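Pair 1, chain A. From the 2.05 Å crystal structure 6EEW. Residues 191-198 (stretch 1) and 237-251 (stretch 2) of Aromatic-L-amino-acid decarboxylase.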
# COMPACT_ATOMS: atom_id res chain seq x y z
N ILE A 191 -24.26 15.40 -1.40
CA ILE A 191 -23.30 14.62 -2.18
C ILE A 191 -23.76 14.49 -3.62
O ILE A 191 -22.93 14.36 -4.54
CB ILE A 191 -23.05 13.24 -1.53
CG1 ILE A 191 -22.05 12.41 -2.33
CG2 ILE A 191 -24.34 12.45 -1.42
CD1 ILE A 191 -20.68 12.99 -2.39
N GLY A 192 -25.07 14.51 -3.86
CA GLY A 192 -25.63 14.40 -5.19
C GLY A 192 -25.43 15.62 -6.07
O GLY A 192 -25.83 15.58 -7.24
N LYS A 193 -24.86 16.70 -5.54
CA LYS A 193 -24.56 17.91 -6.30
C LYS A 193 -23.10 18.05 -6.68
O LYS A 193 -22.77 18.89 -7.52
CB LYS A 193 -24.96 19.15 -5.48
CG LYS A 193 -26.44 19.21 -5.18
CD LYS A 193 -26.81 20.43 -4.36
CE LYS A 193 -28.31 20.45 -4.10
NZ LYS A 193 -28.75 21.65 -3.35
N LEU A 194 -22.21 17.25 -6.09
CA LEU A 194 -20.77 17.46 -6.21
C LEU A 194 -20.26 16.89 -7.53
O LEU A 194 -20.45 15.70 -7.82
CB LEU A 194 -20.05 16.83 -5.03
CG LEU A 194 -20.66 17.19 -3.67
CD1 LEU A 194 -19.78 16.68 -2.52
CD2 LEU A 194 -20.92 18.68 -3.54
N VAL A 195 -19.60 17.73 -8.32
CA VAL A 195 -19.11 17.35 -9.64
C VAL A 195 -17.59 17.31 -9.63
O VAL A 195 -16.94 18.21 -9.08
CB VAL A 195 -19.61 18.31 -10.73
CG1 VAL A 195 -19.08 17.88 -12.11
CG2 VAL A 195 -21.12 18.33 -10.72
N CYS A 196 -17.03 16.26 -10.22
CA CYS A 196 -15.59 16.11 -10.37
C CYS A 196 -15.25 16.20 -11.85
O CYS A 196 -16.02 15.74 -12.69
CB CYS A 196 -15.11 14.76 -9.82
SG CYS A 196 -15.30 14.52 -8.05
N TYR A 197 -14.09 16.80 -12.14
CA TYR A 197 -13.65 17.05 -13.51
C TYR A 197 -12.28 16.41 -13.74
O TYR A 197 -11.40 16.47 -12.87
CB TYR A 197 -13.58 18.56 -13.79
CG TYR A 197 -14.85 19.33 -13.48
CD1 TYR A 197 -15.08 19.86 -12.22
CD2 TYR A 197 -15.82 19.53 -14.45
CE1 TYR A 197 -16.24 20.57 -11.93
CE2 TYR A 197 -16.99 20.24 -14.17
CZ TYR A 197 -17.19 20.76 -12.91
OH TYR A 197 -18.35 21.45 -12.64
N GLY A 198 -12.12 15.75 -14.88
CA GLY A 198 -10.82 15.22 -15.28
C GLY A 198 -10.69 15.18 -16.79
O GLY A 198 -11.68 15.06 -17.50
N VAL A 237 -12.53 25.37 -22.32
CA VAL A 237 -13.45 24.23 -22.25
C VAL A 237 -13.90 23.98 -20.82
O VAL A 237 -15.10 23.86 -20.52
CB VAL A 237 -12.78 22.98 -22.86
CG1 VAL A 237 -13.63 21.73 -22.62
CG2 VAL A 237 -12.54 23.17 -24.34
N LEU A 238 -12.93 23.90 -19.90
CA LEU A 238 -13.26 23.64 -18.51
C LEU A 238 -14.11 24.75 -17.91
O LEU A 238 -15.03 24.48 -17.13
CB LEU A 238 -11.97 23.47 -17.71
CG LEU A 238 -12.05 23.36 -16.19
CD1 LEU A 238 -12.86 22.13 -15.77
CD2 LEU A 238 -10.63 23.30 -15.60
N ARG A 239 -13.80 26.01 -18.24
CA ARG A 239 -14.59 27.11 -17.68
C ARG A 239 -16.02 27.01 -18.15
O ARG A 239 -16.96 27.21 -17.37
CB ARG A 239 -14.02 28.45 -18.09
CG ARG A 239 -15.00 29.58 -17.82
CD ARG A 239 -14.43 30.91 -18.20
NE ARG A 239 -13.26 31.22 -17.39
CZ ARG A 239 -13.32 31.74 -16.17
NH1 ARG A 239 -14.51 32.02 -15.62
NH2 ARG A 239 -12.20 32.00 -15.51
N LYS A 240 -16.21 26.72 -19.44
CA LYS A 240 -17.57 26.58 -19.96
C LYS A 240 -18.31 25.47 -19.21
O LYS A 240 -19.46 25.65 -18.78
CB LYS A 240 -17.51 26.30 -21.46
CG LYS A 240 -18.87 26.15 -22.10
CD LYS A 240 -19.67 27.42 -21.85
CE LYS A 240 -21.07 27.34 -22.43
NZ LYS A 240 -21.86 28.54 -22.05
N MET A 241 -17.65 24.33 -19.02
CA MET A 241 -18.28 23.22 -18.30
C MET A 241 -18.63 23.61 -16.87
O MET A 241 -19.74 23.34 -16.39
CB MET A 241 -17.36 21.99 -18.32
CG MET A 241 -17.10 21.41 -19.71
SD MET A 241 -15.83 20.12 -19.72
CE MET A 241 -16.59 18.88 -18.67
N VAL A 242 -17.69 24.24 -16.16
CA VAL A 242 -17.93 24.60 -14.77
C VAL A 242 -19.09 25.58 -14.66
O VAL A 242 -19.95 25.45 -13.78
CB VAL A 242 -16.65 25.19 -14.14
CG1 VAL A 242 -16.94 25.75 -12.76
CG2 VAL A 242 -15.55 24.13 -14.07
N GLU A 243 -19.16 26.55 -15.56
CA GLU A 243 -20.21 27.55 -15.45
C GLU A 243 -21.57 26.97 -15.81
O GLU A 243 -22.59 27.36 -15.22
CB GLU A 243 -19.86 28.77 -16.30
CG GLU A 243 -18.67 29.54 -15.71
CD GLU A 243 -18.22 30.72 -16.55
OE1 GLU A 243 -18.43 30.70 -17.78
OE2 GLU A 243 -17.63 31.66 -15.97
N ASP A 244 -21.61 26.03 -16.75
CA ASP A 244 -22.87 25.34 -17.02
C ASP A 244 -23.30 24.50 -15.82
O ASP A 244 -24.49 24.45 -15.48
CB ASP A 244 -22.76 24.50 -18.28
CG ASP A 244 -22.61 25.35 -19.55
OD1 ASP A 244 -22.80 26.59 -19.47
OD2 ASP A 244 -22.30 24.80 -20.62
N ASP A 245 -22.34 23.87 -15.14
CA ASP A 245 -22.68 23.09 -13.95
C ASP A 245 -23.21 23.99 -12.84
O ASP A 245 -24.16 23.62 -12.14
CB ASP A 245 -21.48 22.30 -13.47
CG ASP A 245 -21.19 21.11 -14.34
OD1 ASP A 245 -22.15 20.57 -14.93
OD2 ASP A 245 -20.01 20.71 -14.42
N VAL A 246 -22.59 25.15 -12.66
CA VAL A 246 -23.06 26.10 -11.65
C VAL A 246 -24.47 26.58 -12.00
O VAL A 246 -25.32 26.73 -11.11
CB VAL A 246 -22.08 27.27 -11.52
CG1 VAL A 246 -22.74 28.43 -10.76
CG2 VAL A 246 -20.83 26.83 -10.80
N ALA A 247 -24.73 26.84 -13.28
CA ALA A 247 -26.05 27.30 -13.69
C ALA A 247 -27.13 26.26 -13.40
O ALA A 247 -28.26 26.61 -13.03
CB ALA A 247 -26.05 27.66 -15.17
N ALA A 248 -26.80 24.98 -13.57
CA ALA A 248 -27.74 23.90 -13.32
C ALA A 248 -27.83 23.52 -11.86
O ALA A 248 -28.50 22.53 -11.54
CB ALA A 248 -27.38 22.66 -14.15
N GLY A 249 -27.14 24.23 -10.97
CA GLY A 249 -27.25 23.99 -9.55
C GLY A 249 -26.24 23.05 -8.94
O GLY A 249 -26.32 22.79 -7.73
N TYR A 250 -25.32 22.50 -9.73
CA TYR A 250 -24.32 21.59 -9.19
C TYR A 250 -23.22 22.36 -8.47
O TYR A 250 -23.09 23.58 -8.60
CB TYR A 250 -23.72 20.73 -10.30
CG TYR A 250 -24.71 19.79 -10.92
CD1 TYR A 250 -25.60 20.23 -11.89
CD2 TYR A 250 -24.79 18.46 -10.51
CE1 TYR A 250 -26.54 19.38 -12.45
CE2 TYR A 250 -25.72 17.60 -11.07
CZ TYR A 250 -26.59 18.07 -12.03
OH TYR A 250 -27.52 17.22 -12.59
N VAL A 251 -22.43 21.63 -7.71
CA VAL A 251 -21.32 22.20 -6.95
C VAL A 251 -20.01 21.62 -7.49
O VAL A 251 -19.72 20.44 -7.26
CB VAL A 251 -21.49 21.94 -5.45
CG1 VAL A 251 -20.26 22.35 -4.70
CG2 VAL A 251 -22.68 22.74 -4.95

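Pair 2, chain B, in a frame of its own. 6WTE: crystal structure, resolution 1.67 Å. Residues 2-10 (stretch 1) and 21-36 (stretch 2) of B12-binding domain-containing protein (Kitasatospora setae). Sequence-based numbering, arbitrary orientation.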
# COMPACT_ATOMS: atom_id res chain seq x y z
N SER B 2 -5.56 16.22 29.66
CA SER B 2 -4.49 15.32 29.27
C SER B 2 -4.02 15.68 27.87
O SER B 2 -4.80 16.13 27.03
CB SER B 2 -4.94 13.86 29.32
OG SER B 2 -4.05 13.04 28.58
N ARG B 3 -2.73 15.47 27.62
CA ARG B 3 -2.17 15.67 26.29
C ARG B 3 -1.60 14.38 25.71
O ARG B 3 -0.82 14.42 24.76
CB ARG B 3 -1.12 16.79 26.31
CG ARG B 3 -1.72 18.15 26.68
CD ARG B 3 -0.73 19.30 26.51
NE ARG B 3 -0.46 19.62 25.11
CZ ARG B 3 -1.25 20.38 24.35
NH1 ARG B 3 -2.36 20.91 24.85
NH2 ARG B 3 -0.92 20.62 23.08
N LEU B 4 -2.00 13.23 26.26
CA LEU B 4 -1.46 11.94 25.88
C LEU B 4 -2.30 11.32 24.76
O LEU B 4 -3.51 11.14 24.92
CB LEU B 4 -1.42 11.00 27.08
CG LEU B 4 -1.01 9.55 26.80
CD1 LEU B 4 0.39 9.49 26.20
CD2 LEU B 4 -1.11 8.71 28.07
N VAL B 5 -1.64 10.99 23.65
CA VAL B 5 -2.25 10.29 22.52
C VAL B 5 -1.58 8.92 22.40
O VAL B 5 -0.35 8.82 22.37
CB VAL B 5 -2.08 11.08 21.21
CG1 VAL B 5 -2.68 10.30 20.06
CG2 VAL B 5 -2.70 12.46 21.30
N LEU B 6 -2.39 7.88 22.32
CA LEU B 6 -1.91 6.53 22.03
C LEU B 6 -2.11 6.23 20.56
O LEU B 6 -3.19 6.49 20.01
CB LEU B 6 -2.65 5.49 22.87
CG LEU B 6 -2.42 4.05 22.41
CD1 LEU B 6 -0.96 3.60 22.62
CD2 LEU B 6 -3.41 3.12 23.12
N LEU B 7 -1.09 5.67 19.92
CA LEU B 7 -1.17 5.18 18.54
C LEU B 7 -0.91 3.68 18.55
O LEU B 7 0.10 3.23 19.11
CB LEU B 7 -0.18 5.91 17.63
CG LEU B 7 -0.32 7.43 17.56
CD1 LEU B 7 0.84 8.05 16.78
CD2 LEU B 7 -1.67 7.79 16.91
N VAL B 8 -1.81 2.92 17.95
CA VAL B 8 -1.76 1.46 17.97
C VAL B 8 -1.47 0.95 16.56
O VAL B 8 -2.15 1.34 15.61
CB VAL B 8 -3.08 0.86 18.48
CG1 VAL B 8 -3.03 -0.66 18.43
CG2 VAL B 8 -3.39 1.35 19.89
N ASN B 9 -0.47 0.06 16.44
CA ASN B 9 -0.27 -0.67 15.19
C ASN B 9 -0.87 -2.06 15.32
O ASN B 9 -0.32 -2.91 16.03
CB ASN B 9 1.21 -0.78 14.83
CG ASN B 9 1.41 -1.45 13.50
OD1 ASN B 9 0.55 -1.34 12.62
ND2 ASN B 9 2.51 -2.17 13.33
N PRO B 10 -1.99 -2.35 14.65
CA PRO B 10 -2.59 -3.69 14.72
C PRO B 10 -2.08 -4.65 13.67
O PRO B 10 -2.55 -5.80 13.62
CB PRO B 10 -4.08 -3.37 14.48
CG PRO B 10 -4.01 -2.29 13.45
CD PRO B 10 -2.81 -1.44 13.83
N ALA B 21 3.51 5.24 9.05
CA ALA B 21 2.46 6.20 9.37
C ALA B 21 2.59 6.72 10.79
O ALA B 21 2.44 7.92 11.03
CB ALA B 21 1.09 5.55 9.18
N LEU B 22 2.89 5.83 11.74
CA LEU B 22 2.92 6.26 13.13
C LEU B 22 4.11 7.18 13.41
O LEU B 22 4.01 8.06 14.27
CB LEU B 22 2.93 5.03 14.04
CG LEU B 22 1.71 4.10 13.95
CD1 LEU B 22 1.66 3.11 15.12
CD2 LEU B 22 0.39 4.89 13.88
N ASP B 23 5.22 7.02 12.68
CA ASP B 23 6.32 7.96 12.85
C ASP B 23 5.94 9.34 12.33
O ASP B 23 6.30 10.36 12.93
CB ASP B 23 7.58 7.46 12.13
CG ASP B 23 8.40 6.48 12.97
OD1 ASP B 23 8.20 6.40 14.21
OD2 ASP B 23 9.27 5.79 12.39
N VAL B 24 5.22 9.40 11.20
CA VAL B 24 4.73 10.67 10.68
C VAL B 24 3.80 11.33 11.69
O VAL B 24 3.92 12.53 12.00
CB VAL B 24 4.03 10.48 9.33
CG1 VAL B 24 3.57 11.82 8.77
CG2 VAL B 24 4.94 9.77 8.33
N LEU B 25 2.84 10.56 12.22
CA LEU B 25 1.87 11.12 13.16
C LEU B 25 2.53 11.52 14.47
O LEU B 25 2.17 12.55 15.06
CB LEU B 25 0.75 10.11 13.41
CG LEU B 25 -0.05 9.66 12.19
CD1 LEU B 25 -1.09 8.63 12.63
CD2 LEU B 25 -0.72 10.86 11.54
N THR B 26 3.48 10.71 14.95
CA THR B 26 4.17 11.04 16.19
C THR B 26 4.90 12.37 16.07
O THR B 26 4.81 13.22 16.96
CB THR B 26 5.14 9.92 16.57
OG1 THR B 26 4.41 8.72 16.88
CG2 THR B 26 6.01 10.33 17.77
N THR B 27 5.61 12.57 14.96
CA THR B 27 6.37 13.81 14.79
C THR B 27 5.45 15.03 14.86
O THR B 27 5.72 15.98 15.60
CB THR B 27 7.12 13.79 13.45
OG1 THR B 27 8.12 12.77 13.49
CG2 THR B 27 7.78 15.14 13.19
N ALA B 28 4.35 15.00 14.11
CA ALA B 28 3.44 16.13 14.08
C ALA B 28 2.82 16.38 15.45
O ALA B 28 2.76 17.52 15.92
CB ALA B 28 2.35 15.89 13.03
N LEU B 29 2.36 15.32 16.10
CA LEU B 29 1.72 15.49 17.40
C LEU B 29 2.71 16.00 18.44
O LEU B 29 2.39 16.91 19.21
CB LEU B 29 1.10 14.17 17.85
CG LEU B 29 -0.21 13.78 17.18
CD1 LEU B 29 -0.51 12.33 17.53
CD2 LEU B 29 -1.33 14.70 17.65
N GLU B 30 3.92 15.45 18.46
CA GLU B 30 4.93 15.93 19.41
C GLU B 30 5.29 17.39 19.14
O GLU B 30 5.46 18.17 20.08
CB GLU B 30 6.17 15.05 19.35
CG GLU B 30 5.97 13.66 19.94
CD GLU B 30 7.24 12.83 19.93
OE1 GLU B 30 8.15 13.15 19.15
OE2 GLU B 30 7.32 11.86 20.72
N ASP B 31 5.42 17.77 17.86
CA ASP B 31 5.75 19.15 17.53
C ASP B 31 4.65 20.12 17.95
O ASP B 31 4.94 21.31 18.16
CB ASP B 31 6.03 19.29 16.03
CG ASP B 31 7.36 18.66 15.62
OD1 ASP B 31 8.10 18.16 16.50
OD2 ASP B 31 7.67 18.68 14.41
N GLU B 32 3.41 19.66 18.07
CA GLU B 32 2.30 20.48 18.52
C GLU B 32 2.07 20.39 20.03
O GLU B 32 1.05 20.89 20.52
CB GLU B 32 1.02 20.08 17.78
CG GLU B 32 1.02 20.46 16.31
CD GLU B 32 1.03 21.96 16.09
OE1 GLU B 32 0.46 22.69 16.92
OE2 GLU B 32 1.61 22.40 15.08
N GLY B 33 2.98 19.76 20.76
CA GLY B 33 2.93 19.77 22.21
C GLY B 33 2.24 18.59 22.86
O GLY B 33 1.99 18.64 24.07
N PHE B 34 1.94 17.54 22.11
CA PHE B 34 1.32 16.36 22.69
C PHE B 34 2.36 15.32 23.07
O PHE B 34 3.45 15.26 22.49
CB PHE B 34 0.30 15.75 21.72
CG PHE B 34 -0.87 16.65 21.46
CD1 PHE B 34 -1.94 16.70 22.35
CD2 PHE B 34 -0.89 17.47 20.35
CE1 PHE B 34 -3.00 17.55 22.12
CE2 PHE B 34 -1.95 18.32 20.12
CZ PHE B 34 -3.01 18.36 21.00
N GLU B 35 2.01 14.50 24.06
CA GLU B 35 2.80 13.33 24.39
C GLU B 35 2.23 12.15 23.60
O GLU B 35 1.01 11.96 23.57
CB GLU B 35 2.75 13.05 25.89
CG GLU B 35 3.57 11.86 26.34
CD GLU B 35 3.42 11.58 27.82
OE1 GLU B 35 2.52 12.17 28.45
OE2 GLU B 35 4.20 10.75 28.36
N VAL B 36 3.10 11.39 22.95
CA VAL B 36 2.68 10.29 22.09
C VAL B 36 3.32 9.00 22.57
O VAL B 36 4.54 8.95 22.78
CB VAL B 36 3.05 10.55 20.61
CG1 VAL B 36 2.49 9.43 19.76
CG2 VAL B 36 2.53 11.90 20.17

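Pair 1 and pair 2 share one backbone arrangement. A strand lies against a helix that runs almost antiparallel to it, at 171° in pair 1 and 172° in pair 2. After the helix the chain turns back and joins the strand as a parallel neighbour. The N, CA and C atoms of 14 central residues superpose with an RMSD of 0.6 Å.

The strand-to-strand register is the same. L194(A) bridges V251(A), and the matching L4(B) bridges E35(B). Two backbone hydrogen bonds hold each bridge. In pair 1, V251(A) N donates to K193(A) O at 2.8 Å, and V195(A) N donates to V251(A) O at 2.9 Å. In pair 2, E35(B) N donates to R3(B) O at 2.9 Å, and V5(B) N donates to E35(B) O at 2.8 Å.

The turn also matches. G249(A) and G33(B) fall together, with phi of 94° and 95°. At these angles a CB would jam against the carbonyl O of the preceding residue, so glycine fits. In pair 2 an ideal CB would also sit tight against the NH2 of R3(B).

The middle of the contact is solved differently. Y197(A) matches L7(B), and D245(A) matches L29(B); all four point toward the other stretch. In pair 1 the tyrosine reaches along the helix. Y197(A) OH donates to D245(A) OD2 at 2.5 Å, so a polar pair is satisfied within a buried contact. V242(A) CG2 lies over one face of the Y197(A) ring, 4.2 Å from the ring centroid. In pair 2 no side-chain hydrogen bond crosses between L7(B) and L29(B), and the packing here is mostly apolar. L7(B) CD1 packs on L25(B) CB at 4.0 Å, and V5(B) CG1 meets L29(B) CD1 at 3.9 Å. T26(B), matching V242(A), touches L7(B) CD1 with its OG1 at 3.6 Å, but turns that hydroxyl back to its own helix: T26(B) OG1 donates to L22(B) O at 2.7 Å.

The aromatic after the glycine is kept in place but used differently. Y250(A) and F34(B) have CA atoms 0.2 Å apart after superposition. In pair 1 the CB of Y250(A) packs on V195(A) CG2 at 3.6 Å, while the end of the K193(A) side chain leads away. In pair 2 the matching R3(B) lays its guanidinium flat on the F34(B) ring, with centres 4.3 Å apart and planes at 15°. R3(B) NE donates to G33(B) O at 2.8 Å, and R3(B) NH2 makes a weak hydrogen bond to E32(B) O at 3.2 Å. The arginine thus ties the strand's start to the turn.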